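Local coordinates for glucose-inhibited division protein A-related protein, probable oxidoreductase (Thermus thermophilus, PDB 2CUL) that binds flavin-adenine dinucleotide in a Rossmann-type fold and probably works as an oxidoreductase related to the glucose-inhibited division protein GidA, at residues L153-V161 with R194-Y202; Y180-E190 with A203-G211. All coordinates share one frame; numbering follows the deposited sequence.

Two contacts, their centres 10 Å apart, show how neighbouring loops and strands can be tied together through a shared residue. Their segments alternate along the sequence: strands 160-167 and 176-183 are antiparallel neighbours in one sheet, and 188-189 pairs with 194-195 in a small hairpin. The carboxylate of E187, from contact 2, joins them, its OE2 lying 2.8 Å from R197 NH2 in a salt bridge and 2.7 Å from R159 N in a probable hydrogen bond. Contact 1 stands away from the cofactor, the side chain of L201 being about 12 Å from the FAD between nearest atoms. Contact 2 reaches it directly, through Y180, G205, L206 and G211 of the pocket.

Contact 1 (L153-V161 with R194-Y202)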
loop_
_atom_site.group_PDB
_atom_site.type_symbol
_atom_site.label_atom_id
_atom_site.label_comp_id
_atom_site.label_asym_id
_atom_site.label_seq_id
_atom_site.Cartn_x
_atom_site.Cartn_y
_atom_site.Cartn_z
ATOM N N LEU A 153 0.586 -15.614 -1.996
ATOM C CA LEU A 153 -0.221 -15.552 -0.783
ATOM C C LEU A 153 -1.245 -16.687 -0.773
ATOM O O LEU A 153 -1.477 -17.314 0.261
ATOM C CB LEU A 153 -0.928 -14.195 -0.685
ATOM C CG LEU A 153 -0.004 -12.987 -0.499
ATOM C CD1 LEU A 153 -0.797 -11.701 -0.689
ATOM C CD2 LEU A 153 0.633 -13.027 0.879
ATOM N N SER A 154 -1.845 -16.954 -1.930
ATOM C CA SER A 154 -2.838 -18.022 -2.051
ATOM C C SER A 154 -2.185 -19.377 -1.795
ATOM O O SER A 154 -2.741 -20.225 -1.092
ATOM C CB SER A 154 -3.463 -18.010 -3.448
ATOM O OG SER A 154 -4.109 -16.775 -3.706
ATOM N N ARG A 155 -1.004 -19.580 -2.369
ATOM C CA ARG A 155 -0.286 -20.837 -2.181
ATOM C C ARG A 155 0.056 -21.064 -0.717
ATOM O O ARG A 155 0.072 -22.200 -0.246
ATOM C CB ARG A 155 1.004 -20.855 -3.000
ATOM C CG ARG A 155 0.800 -20.941 -4.496
ATOM C CD ARG A 155 2.131 -21.169 -5.188
ATOM N NE ARG A 155 1.997 -21.232 -6.638
ATOM C CZ ARG A 155 3.011 -21.440 -7.469
ATOM N NH1 ARG A 155 4.238 -21.607 -6.989
ATOM N NH2 ARG A 155 2.800 -21.479 -8.777
ATOM N N LEU A 156 0.331 -19.982 0.005
ATOM C CA LEU A 156 0.680 -20.082 1.415
ATOM C C LEU A 156 -0.532 -20.356 2.294
ATOM O O LEU A 156 -0.387 -20.649 3.480
ATOM C CB LEU A 156 1.391 -18.803 1.877
ATOM C CG LEU A 156 2.746 -18.538 1.211
ATOM C CD1 LEU A 156 3.293 -17.193 1.665
ATOM C CD2 LEU A 156 3.720 -19.655 1.561
ATOM N N GLY A 157 -1.725 -20.252 1.715
ATOM C CA GLY A 157 -2.935 -20.526 2.472
ATOM C C GLY A 157 -3.811 -19.344 2.846
ATOM O O GLY A 157 -4.885 -19.529 3.421
ATOM N N PHE A 158 -3.375 -18.130 2.530
ATOM C CA PHE A 158 -4.169 -16.952 2.863
ATOM C C PHE A 158 -5.538 -16.956 2.189
ATOM O O PHE A 158 -5.669 -17.335 1.025
ATOM C CB PHE A 158 -3.411 -15.679 2.481
ATOM C CG PHE A 158 -2.297 -15.338 3.424
ATOM C CD1 PHE A 158 -2.556 -14.667 4.617
ATOM C CD2 PHE A 158 -0.987 -15.698 3.127
ATOM C CE1 PHE A 158 -1.521 -14.358 5.499
ATOM C CE2 PHE A 158 0.053 -15.397 4.002
ATOM C CZ PHE A 158 -0.216 -14.724 5.190
ATOM N N ARG A 159 -6.552 -16.533 2.941
ATOM C CA ARG A 159 -7.926 -16.462 2.449
ATOM C C ARG A 159 -8.276 -15.026 2.064
ATOM O O ARG A 159 -7.826 -14.078 2.707
ATOM C CB ARG A 159 -8.904 -16.938 3.526
ATOM C CG ARG A 159 -8.752 -18.396 3.935
ATOM C CD ARG A 159 -8.916 -19.330 2.751
ATOM N NE ARG A 159 -9.433 -20.631 3.162
ATOM C CZ ARG A 159 -9.629 -21.653 2.336
ATOM N NH1 ARG A 159 -9.346 -21.530 1.044
ATOM N NH2 ARG A 159 -10.120 -22.795 2.798
ATOM N N PHE A 160 -9.103 -14.872 1.033
ATOM C CA PHE A 160 -9.504 -13.552 0.551
ATOM C C PHE A 160 -11.006 -13.446 0.305
ATOM O O PHE A 160 -11.699 -14.452 0.155
ATOM C CB PHE A 160 -8.783 -13.243 -0.761
ATOM C CG PHE A 160 -7.290 -13.233 -0.643
ATOM C CD1 PHE A 160 -6.613 -12.056 -0.335
ATOM C CD2 PHE A 160 -6.559 -14.403 -0.813
ATOM C CE1 PHE A 160 -5.227 -12.047 -0.196
ATOM C CE2 PHE A 160 -5.172 -14.405 -0.678
ATOM C CZ PHE A 160 -4.504 -13.226 -0.368
ATOM N N VAL A 161 -11.496 -12.210 0.264
ATOM C CA VAL A 161 -12.902 -11.939 -0.008
ATOM C C VAL A 161 -12.943 -10.972 -1.188
ATOM O O VAL A 161 -12.028 -10.172 -1.370
ATOM C CB VAL A 161 -13.623 -11.304 1.210
ATOM C CG1 VAL A 161 -13.639 -12.285 2.367
ATOM C CG2 VAL A 161 -12.942 -10.009 1.624
ATOM N N ARG A 194 -1.637 -6.981 12.339
ATOM C CA ARG A 194 -0.977 -8.245 12.049
ATOM C C ARG A 194 -1.778 -9.221 11.193
ATOM O O ARG A 194 -2.988 -9.373 11.363
ATOM C CB ARG A 194 -0.615 -8.956 13.358
ATOM C CG ARG A 194 0.527 -8.325 14.136
ATOM C CD ARG A 194 1.870 -8.888 13.695
ATOM N NE ARG A 194 2.017 -10.291 14.079
ATOM C CZ ARG A 194 2.049 -11.312 13.225
ATOM N NH1 ARG A 194 2.181 -12.550 13.683
ATOM N NH2 ARG A 194 1.967 -11.102 11.918
ATOM N N LEU A 195 -1.084 -9.857 10.255
ATOM C CA LEU A 195 -1.672 -10.911 9.439
ATOM C C LEU A 195 -1.100 -12.097 10.214
ATOM O O LEU A 195 -0.001 -12.587 9.933
ATOM C CB LEU A 195 -1.147 -10.865 7.999
ATOM C CG LEU A 195 -1.776 -9.785 7.110
ATOM C CD1 LEU A 195 -1.153 -9.852 5.718
ATOM C CD2 LEU A 195 -3.288 -9.993 7.018
ATOM N N LYS A 196 -1.851 -12.510 11.232
ATOM C CA LYS A 196 -1.462 -13.570 12.158
ATOM C C LYS A 196 -1.048 -14.933 11.627
ATOM O O LYS A 196 -0.468 -15.727 12.374
ATOM C CB LYS A 196 -2.569 -13.768 13.198
ATOM C CG LYS A 196 -3.886 -14.247 12.615
ATOM C CD LYS A 196 -4.902 -14.517 13.713
ATOM C CE LYS A 196 -6.248 -14.909 13.132
ATOM N NZ LYS A 196 -6.159 -16.116 12.263
ATOM N N ARG A 197 -1.346 -15.218 10.365
ATOM C CA ARG A 197 -0.982 -16.506 9.784
ATOM C C ARG A 197 0.528 -16.742 9.852
ATOM O O ARG A 197 0.982 -17.876 10.016
ATOM C CB ARG A 197 -1.465 -16.583 8.331
ATOM C CG ARG A 197 -1.240 -17.936 7.666
ATOM C CD ARG A 197 -1.913 -17.988 6.297
ATOM N NE ARG A 197 -3.371 -17.925 6.397
ATOM C CZ ARG A 197 -4.163 -18.984 6.547
ATOM N NH1 ARG A 197 -3.646 -20.205 6.613
ATOM N NH2 ARG A 197 -5.478 -18.823 6.627
ATOM N N LEU A 198 1.302 -15.667 9.734
ATOM C CA LEU A 198 2.756 -15.756 9.797
ATOM C C LEU A 198 3.275 -14.701 10.770
ATOM O O LEU A 198 2.507 -13.874 11.257
ATOM C CB LEU A 198 3.358 -15.532 8.408
ATOM C CG LEU A 198 2.945 -16.555 7.342
ATOM C CD1 LEU A 198 3.395 -16.096 5.965
ATOM C CD2 LEU A 198 3.552 -17.907 7.679
ATOM N N GLU A 199 4.573 -14.737 11.057
ATOM C CA GLU A 199 5.177 -13.775 11.975
ATOM C C GLU A 199 5.807 -12.597 11.238
ATOM O O GLU A 199 6.231 -12.734 10.089
ATOM C CB GLU A 199 6.246 -14.463 12.829
ATOM C CG GLU A 199 5.709 -15.556 13.736
ATOM C CD GLU A 199 4.740 -15.025 14.775
ATOM O OE1 GLU A 199 5.109 -14.087 15.511
ATOM O OE2 GLU A 199 3.609 -15.546 14.859
ATOM N N GLY A 200 5.853 -11.447 11.911
ATOM C CA GLY A 200 6.444 -10.241 11.351
ATOM C C GLY A 200 5.737 -9.618 10.160
ATOM O O GLY A 200 6.296 -8.746 9.492
ATOM N N LEU A 201 4.498 -10.037 9.919
ATOM C CA LEU A 201 3.718 -9.557 8.782
ATOM C C LEU A 201 2.541 -8.673 9.176
ATOM O O LEU A 201 1.763 -9.024 10.060
ATOM C CB LEU A 201 3.201 -10.756 7.986
ATOM C CG LEU A 201 2.484 -10.480 6.662
ATOM C CD1 LEU A 201 3.457 -9.848 5.678
ATOM C CD2 LEU A 201 1.937 -11.782 6.099
ATOM N N TYR A 202 2.413 -7.536 8.496
ATOM C CA TYR A 202 1.337 -6.579 8.749
ATOM C C TYR A 202 0.651 -6.219 7.436
ATOM O O TYR A 202 1.206 -6.429 6.364
ATOM C CB TYR A 202 1.910 -5.302 9.368
ATOM C CG TYR A 202 2.604 -5.528 10.688
ATOM C CD1 TYR A 202 1.931 -5.324 11.892
ATOM C CD2 TYR A 202 3.922 -5.976 10.734
ATOM C CE1 TYR A 202 2.554 -5.561 13.109
ATOM C CE2 TYR A 202 4.554 -6.217 11.947
ATOM C CZ TYR A 202 3.864 -6.008 13.130
ATOM O OH TYR A 202 4.484 -6.249 14.336
#
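R197 lays its aliphatic chain across the ring of F158, the two side chains running antiparallel, and their meeting dominates the contact between 153-161 and 194-202. The first kind of interaction is CH-pi: R197 CD sits over the centre of the F158 ring, 3.6 Å from its centroid, while R197 CB touches F158 CE1 near the rim. With CG anti to the backbone N (chi1 -175°), the R197 chain runs out over the ring; the bend at chi3 then lifts the guanidinium off it, toward G157 O, too far for more than a weak cation-pi attraction.

Apolar contacts surround the rest of the ring. L198 CD1 comes in at the edge near the ring plane, 3.9 Å from F158 CE2. The side chains of L201 and F158 meet head-on, L201 CD2 lying 3.8 Å from F158 CZ. L195 CB adds a looser touch at CE1. Replacing F158 by an alanine is likely to open a gap beside L198 and L201 and strip the R197 methylenes of the surface they lie on.

Polar interactions are of a different sort. G157 O lies over one face of the R197 guanidinium, 3.3 Å from CZ, at angles too poor for hydrogen bonding; the group's salt bridge goes instead to E187. Within 194-202, R194 NH1 and NH2 both grip L198 O, and NH2 also bonds L201 O, bracing the loop that presents these leucines.

G157, with positive phi, carries the Schellman motif that follows helix 148-155, and F158 comes directly after, packing this helix exit against the loop between strands 194-195 and 201-203.

Contact 2 (Y180-E190 with A203-G211); sequences YLAFHPEEWEE and AVGLCVREG. With FAD (flavin-adenine dinucleotide), chain B.
W188 reaches from 180-190 onto A203, V208 and R209. Its CG is anti to the backbone N (chi1 -169°), a setting that carries the indole from CB over 203-211. CG and CD1 meet V208 CG1, and W188 CD1 also lies 4.2 Å from A203 CB. W188 NE1 donates to A203 O at 2.9 Å, the donor standing above the carbonyl plane, 42° out of it. Along the fused bond, CD2 faces V208 CB, while CE2 and CZ2 rest on V208 CG2, over one face; E190 CA lies over the opposite face. At the far end, W188 CH2 is 3.7 Å from R209 NH2, with the ring edge pointing at the guanidinium face and the two planes 80° apart.

R209 NH1 completes the corner with a salt bridge to E190 OE1 at 2.8 Å, and its NH2 has a second acidic partner in E219 of helix 213-230. Further along, F183 N donates to C207 O at 2.8 Å, and the C207 sulfur stands at the edge of the F183 ring. Water 3 bridges F183 O and V208 O.

Near the cofactor, Y180 CZ packs on L206 CD2 at 3.5 Å. The tyrosine hydroxyl accepts from water 1, which also donates to L206 O, and donates to water 2, which is shared with E210 OE2. L206 N binds FAD O2P at 2.9 Å, and a side chain at G205 would clash with that same oxygen.

This chemistry is consistent with a loop fixed by strand 176-183, and by W188 and E190 beyond it, while it offers an amide to the FAD pyrophosphate.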
loop_
_atom_site.group_PDB
_atom_site.type_symbol
_atom_site.label_atom_id
_atom_site.label_comp_id
_atom_site.label_asym_id
_atom_site.label_seq_id
_atom_site.Cartn_x
_atom_site.Cartn_y
_atom_site.Cartn_z
ATOM N N TYR A 180 -11.516 -6.569 -6.877
ATOM C CA TYR A 180 -10.242 -6.982 -6.321
ATOM C C TYR A 180 -10.442 -7.873 -5.112
ATOM O O TYR A 180 -11.568 -8.081 -4.653
ATOM C CB TYR A 180 -9.435 -5.739 -5.926
ATOM C CG TYR A 180 -10.075 -4.925 -4.821
ATOM C CD1 TYR A 180 -9.722 -5.127 -3.488
ATOM C CD2 TYR A 180 -11.066 -3.982 -5.104
ATOM C CE1 TYR A 180 -10.338 -4.414 -2.459
ATOM C CE2 TYR A 180 -11.690 -3.264 -4.079
ATOM C CZ TYR A 180 -11.321 -3.486 -2.762
ATOM O OH TYR A 180 -11.939 -2.789 -1.746
ATOM N N LEU A 181 -9.339 -8.403 -4.605
ATOM C CA LEU A 181 -9.385 -9.274 -3.446
ATOM C C LEU A 181 -8.728 -8.626 -2.241
ATOM O O LEU A 181 -7.653 -8.039 -2.347
ATOM C CB LEU A 181 -8.676 -10.594 -3.747
ATOM C CG LEU A 181 -9.268 -11.461 -4.856
ATOM C CD1 LEU A 181 -8.468 -12.749 -4.963
ATOM C CD2 LEU A 181 -10.725 -11.770 -4.547
ATOM N N ALA A 182 -9.392 -8.735 -1.096
ATOM C CA ALA A 182 -8.871 -8.196 0.152
ATOM C C ALA A 182 -8.690 -9.379 1.091
ATOM O O ALA A 182 -9.414 -10.372 0.989
ATOM C CB ALA A 182 -9.854 -7.204 0.756
ATOM N N PHE A 183 -7.713 -9.288 1.986
ATOM C CA PHE A 183 -7.487 -10.356 2.951
ATOM C C PHE A 183 -8.767 -10.560 3.748
ATOM O O PHE A 183 -9.419 -9.597 4.155
ATOM C CB PHE A 183 -6.364 -9.980 3.917
ATOM C CG PHE A 183 -4.990 -10.094 3.331
ATOM C CD1 PHE A 183 -4.392 -11.339 3.179
ATOM C CD2 PHE A 183 -4.287 -8.957 2.937
ATOM C CE1 PHE A 183 -3.110 -11.455 2.645
ATOM C CE2 PHE A 183 -3.007 -9.061 2.401
ATOM C CZ PHE A 183 -2.415 -10.312 2.256
ATOM N N HIS A 184 -9.128 -11.817 3.971
ATOM C CA HIS A 184 -10.323 -12.129 4.745
ATOM C C HIS A 184 -10.124 -11.527 6.138
ATOM O O HIS A 184 -9.022 -11.565 6.690
ATOM C CB HIS A 184 -10.490 -13.648 4.830
ATOM C CG HIS A 184 -11.778 -14.081 5.457
ATOM N ND1 HIS A 184 -12.025 -13.968 6.808
ATOM C CD2 HIS A 184 -12.895 -14.616 4.913
ATOM C CE1 HIS A 184 -13.241 -14.415 7.069
ATOM N NE2 HIS A 184 -13.791 -14.813 5.936
ATOM N N PRO A 185 -11.185 -10.956 6.725
ATOM C CA PRO A 185 -11.073 -10.355 8.057
ATOM C C PRO A 185 -10.429 -11.225 9.139
ATOM O O PRO A 185 -9.732 -10.711 10.015
ATOM C CB PRO A 185 -12.518 -9.995 8.389
ATOM C CG PRO A 185 -13.066 -9.627 7.049
ATOM C CD PRO A 185 -12.528 -10.733 6.162
ATOM N N GLU A 186 -10.661 -12.533 9.088
ATOM C CA GLU A 186 -10.098 -13.441 10.087
ATOM C C GLU A 186 -8.574 -13.514 10.034
ATOM O O GLU A 186 -7.939 -13.935 10.996
ATOM C CB GLU A 186 -10.696 -14.844 9.917
ATOM C CG GLU A 186 -10.115 -15.926 10.828
ATOM C CD GLU A 186 -10.208 -15.588 12.308
ATOM O OE1 GLU A 186 -11.270 -15.102 12.750
ATOM O OE2 GLU A 186 -9.219 -15.825 13.033
ATOM N N GLU A 187 -7.990 -13.099 8.914
ATOM C CA GLU A 187 -6.537 -13.124 8.760
ATOM C C GLU A 187 -5.881 -11.938 9.449
ATOM O O GLU A 187 -4.706 -11.983 9.806
ATOM C CB GLU A 187 -6.157 -13.039 7.278
ATOM C CG GLU A 187 -6.701 -14.137 6.398
ATOM C CD GLU A 187 -5.847 -15.379 6.430
ATOM O OE1 GLU A 187 -4.903 -15.447 7.251
ATOM O OE2 GLU A 187 -6.127 -16.293 5.636
ATOM N N TRP A 188 -6.658 -10.883 9.645
ATOM C CA TRP A 188 -6.145 -9.632 10.180
ATOM C C TRP A 188 -6.556 -9.253 11.602
ATOM O O TRP A 188 -7.719 -9.376 11.974
ATOM C CB TRP A 188 -6.573 -8.540 9.200
ATOM C CG TRP A 188 -5.961 -7.199 9.371
ATOM C CD1 TRP A 188 -4.651 -6.859 9.187
ATOM C CD2 TRP A 188 -6.659 -5.982 9.642
ATOM N NE1 TRP A 188 -4.494 -5.499 9.316
ATOM C CE2 TRP A 188 -5.711 -4.937 9.596
ATOM C CE3 TRP A 188 -7.998 -5.671 9.913
ATOM C CZ2 TRP A 188 -6.059 -3.599 9.813
ATOM C CZ3 TRP A 188 -8.347 -4.338 10.128
ATOM C CH2 TRP A 188 -7.377 -3.321 10.075
ATOM N N GLU A 189 -5.585 -8.799 12.391
ATOM C CA GLU A 189 -5.838 -8.349 13.758
ATOM C C GLU A 189 -5.886 -6.821 13.696
ATOM O O GLU A 189 -4.852 -6.160 13.625
ATOM C CB GLU A 189 -4.715 -8.818 14.688
ATOM C CG GLU A 189 -4.885 -8.413 16.144
ATOM C CD GLU A 189 -3.937 -9.158 17.074
ATOM O OE1 GLU A 189 -2.709 -9.139 16.830
ATOM O OE2 GLU A 189 -4.422 -9.762 18.054
ATOM N N GLU A 190 -7.096 -6.272 13.715
ATOM C CA GLU A 190 -7.310 -4.830 13.612
ATOM C C GLU A 190 -6.485 -3.941 14.543
ATOM O O GLU A 190 -6.005 -2.887 14.131
ATOM C CB GLU A 190 -8.797 -4.521 13.805
ATOM C CG GLU A 190 -9.184 -3.092 13.472
ATOM C CD GLU A 190 -10.662 -2.828 13.688
ATOM O OE1 GLU A 190 -11.489 -3.571 13.118
ATOM O OE2 GLU A 190 -10.998 -1.876 14.422
ATOM N N ALA A 203 -0.560 -5.679 7.526
ATOM C CA ALA A 203 -1.296 -5.255 6.342
ATOM C C ALA A 203 -2.114 -4.022 6.708
ATOM O O ALA A 203 -2.575 -3.887 7.843
ATOM C CB ALA A 203 -2.203 -6.365 5.852
ATOM N N VAL A 204 -2.283 -3.119 5.749
ATOM C CA VAL A 204 -3.026 -1.889 5.998
ATOM C C VAL A 204 -3.685 -1.380 4.718
ATOM O O VAL A 204 -3.245 -1.703 3.618
ATOM C CB VAL A 204 -2.075 -0.797 6.561
ATOM C CG1 VAL A 204 -1.057 -0.390 5.504
ATOM C CG2 VAL A 204 -2.861 0.405 7.031
ATOM N N GLY A 205 -4.753 -0.604 4.872
ATOM C CA GLY A 205 -5.421 -0.046 3.712
ATOM C C GLY A 205 -6.480 -0.921 3.081
ATOM O O GLY A 205 -6.997 -1.850 3.701
ATOM N N LEU A 206 -6.781 -0.620 1.824
ATOM C CA LEU A 206 -7.809 -1.332 1.081
ATOM C C LEU A 206 -7.592 -2.838 0.959
ATOM O O LEU A 206 -8.564 -3.587 0.831
ATOM C CB LEU A 206 -7.958 -0.723 -0.316
ATOM C CG LEU A 206 -9.373 -0.838 -0.888
ATOM C CD1 LEU A 206 -10.281 0.145 -0.157
ATOM C CD2 LEU A 206 -9.366 -0.551 -2.384
ATOM N N CYS A 207 -6.343 -3.297 0.995
ATOM C CA CYS A 207 -6.125 -4.735 0.869
ATOM C C CYS A 207 -6.627 -5.508 2.092
ATOM O O CYS A 207 -6.651 -6.736 2.076
ATOM C CB CYS A 207 -4.647 -5.062 0.561
ATOM S SG CYS A 207 -3.444 -4.944 1.908
ATOM N N VAL A 208 -7.043 -4.794 3.141
ATOM C CA VAL A 208 -7.589 -5.456 4.333
ATOM C C VAL A 208 -8.955 -4.922 4.765
ATOM O O VAL A 208 -9.751 -5.652 5.354
ATOM C CB VAL A 208 -6.633 -5.389 5.555
ATOM C CG1 VAL A 208 -5.459 -6.317 5.336
ATOM C CG2 VAL A 208 -6.156 -3.974 5.790
ATOM N N ARG A 209 -9.232 -3.652 4.482
ATOM C CA ARG A 209 -10.520 -3.074 4.857
ATOM C C ARG A 209 -10.900 -1.917 3.946
ATOM O O ARG A 209 -10.045 -1.127 3.541
ATOM C CB ARG A 209 -10.490 -2.599 6.313
ATOM C CG ARG A 209 -11.813 -2.021 6.791
ATOM C CD ARG A 209 -11.895 -1.993 8.309
ATOM N NE ARG A 209 -10.813 -1.221 8.911
ATOM C CZ ARG A 209 -10.622 -1.103 10.221
ATOM N NH1 ARG A 209 -11.443 -1.707 11.071
ATOM N NH2 ARG A 209 -9.610 -0.384 10.682
ATOM N N GLU A 210 -12.186 -1.821 3.625
ATOM C CA GLU A 210 -12.665 -0.758 2.750
ATOM C C GLU A 210 -12.570 0.611 3.409
ATOM O O GLU A 210 -12.520 0.728 4.637
ATOM C CB GLU A 210 -14.115 -1.023 2.327
ATOM C CG GLU A 210 -14.278 -2.202 1.386
ATOM C CD GLU A 210 -15.682 -2.316 0.827
ATOM O OE1 GLU A 210 -16.617 -2.580 1.611
ATOM O OE2 GLU A 210 -15.850 -2.136 -0.397
ATOM N N GLY A 211 -12.532 1.645 2.576
ATOM C CA GLY A 211 -12.446 3.002 3.079
ATOM C C GLY A 211 -12.051 3.970 1.982
ATOM O O GLY A 211 -11.653 3.544 0.900
HETATM P PA FAD B . -3.366 2.352 -3.338
HETATM O O1A FAD B . -4.009 1.804 -4.543
HETATM O O2A FAD B . -3.437 3.811 -3.065
HETATM O O5B FAD B . -1.823 1.951 -3.335
HETATM C C5B FAD B . -1.431 0.597 -3.571
HETATM C C4B FAD B . 0.011 0.660 -4.060
HETATM O O4B FAD B . 0.537 -0.664 -3.978
HETATM C C3B FAD B . 0.169 1.102 -5.529
HETATM O O3B FAD B . 1.130 2.126 -5.674
HETATM C C2B FAD B . 0.538 -0.172 -6.229
HETATM O O2B FAD B . 1.222 -0.029 -7.452
HETATM C C1B FAD B . 1.323 -0.896 -5.138
HETATM N N9A FAD B . 1.440 -2.342 -5.314
HETATM C C8A FAD B . 0.414 -3.253 -5.403
HETATM N N7A FAD B . 0.856 -4.496 -5.556
HETATM C C5A FAD B . 2.232 -4.375 -5.565
HETATM C C6A FAD B . 3.265 -5.334 -5.695
HETATM N N6A FAD B . 3.051 -6.629 -5.841
HETATM N N1A FAD B . 4.571 -4.871 -5.663
HETATM C C2A FAD B . 4.823 -3.527 -5.511
HETATM N N3A FAD B . 3.875 -2.562 -5.383
HETATM C C4A FAD B . 2.600 -3.037 -5.417
HETATM N N1 FAD B . -11.535 6.549 -2.384
HETATM C C2 FAD B . -11.783 7.903 -2.411
HETATM O O2 FAD B . -11.671 8.578 -1.417
HETATM N N3 FAD B . -12.170 8.489 -3.626
HETATM C C4 FAD B . -12.325 7.797 -4.808
HETATM O O4 FAD B . -12.672 8.384 -5.855
HETATM C C4X FAD B . -12.074 6.409 -4.779
HETATM N N5 FAD B . -12.218 5.644 -5.928
HETATM C C5X FAD B . -11.975 4.284 -5.906
HETATM C C6 FAD B . -12.126 3.537 -7.074
HETATM C C7 FAD B . -11.886 2.151 -7.115
HETATM C C7M FAD B . -12.065 1.407 -8.415
HETATM C C8 FAD B . -11.470 1.496 -5.901
HETATM C C8M FAD B . -11.185 0.019 -5.859
HETATM C C9 FAD B . -11.318 2.238 -4.704
HETATM C C9A FAD B . -11.563 3.637 -4.674
HETATM N N10 FAD B . -11.418 4.432 -3.482
HETATM C C10 FAD B . -11.675 5.813 -3.535
HETATM C "C1'" FAD B . -11.009 3.821 -2.154
HETATM C "C2'" FAD B . -9.577 4.065 -1.625
HETATM O "O2'" FAD B . -9.487 5.368 -1.113
HETATM C "C3'" FAD B . -8.497 3.871 -2.709
HETATM O "O3'" FAD B . -8.544 2.553 -3.254
HETATM C "C4'" FAD B . -7.065 4.070 -2.174
HETATM O "O4'" FAD B . -6.132 4.179 -3.246
HETATM C "C5'" FAD B . -6.706 2.885 -1.255
HETATM O "O5'" FAD B . -5.391 3.082 -0.710
HETATM P P FAD B . -4.320 1.917 -0.617
HETATM O O1P FAD B . -3.158 2.539 0.040
HETATM O O2P FAD B . -4.901 0.707 0.056
HETATM O O3P FAD B . -3.994 1.521 -2.106
HETATM O O HOH W 1 -11.311 -3.688 0.926
HETATM O O HOH W 2 -14.095 -1.312 -2.183
HETATM O O HOH W 3 -11.286 -7.505 4.046
#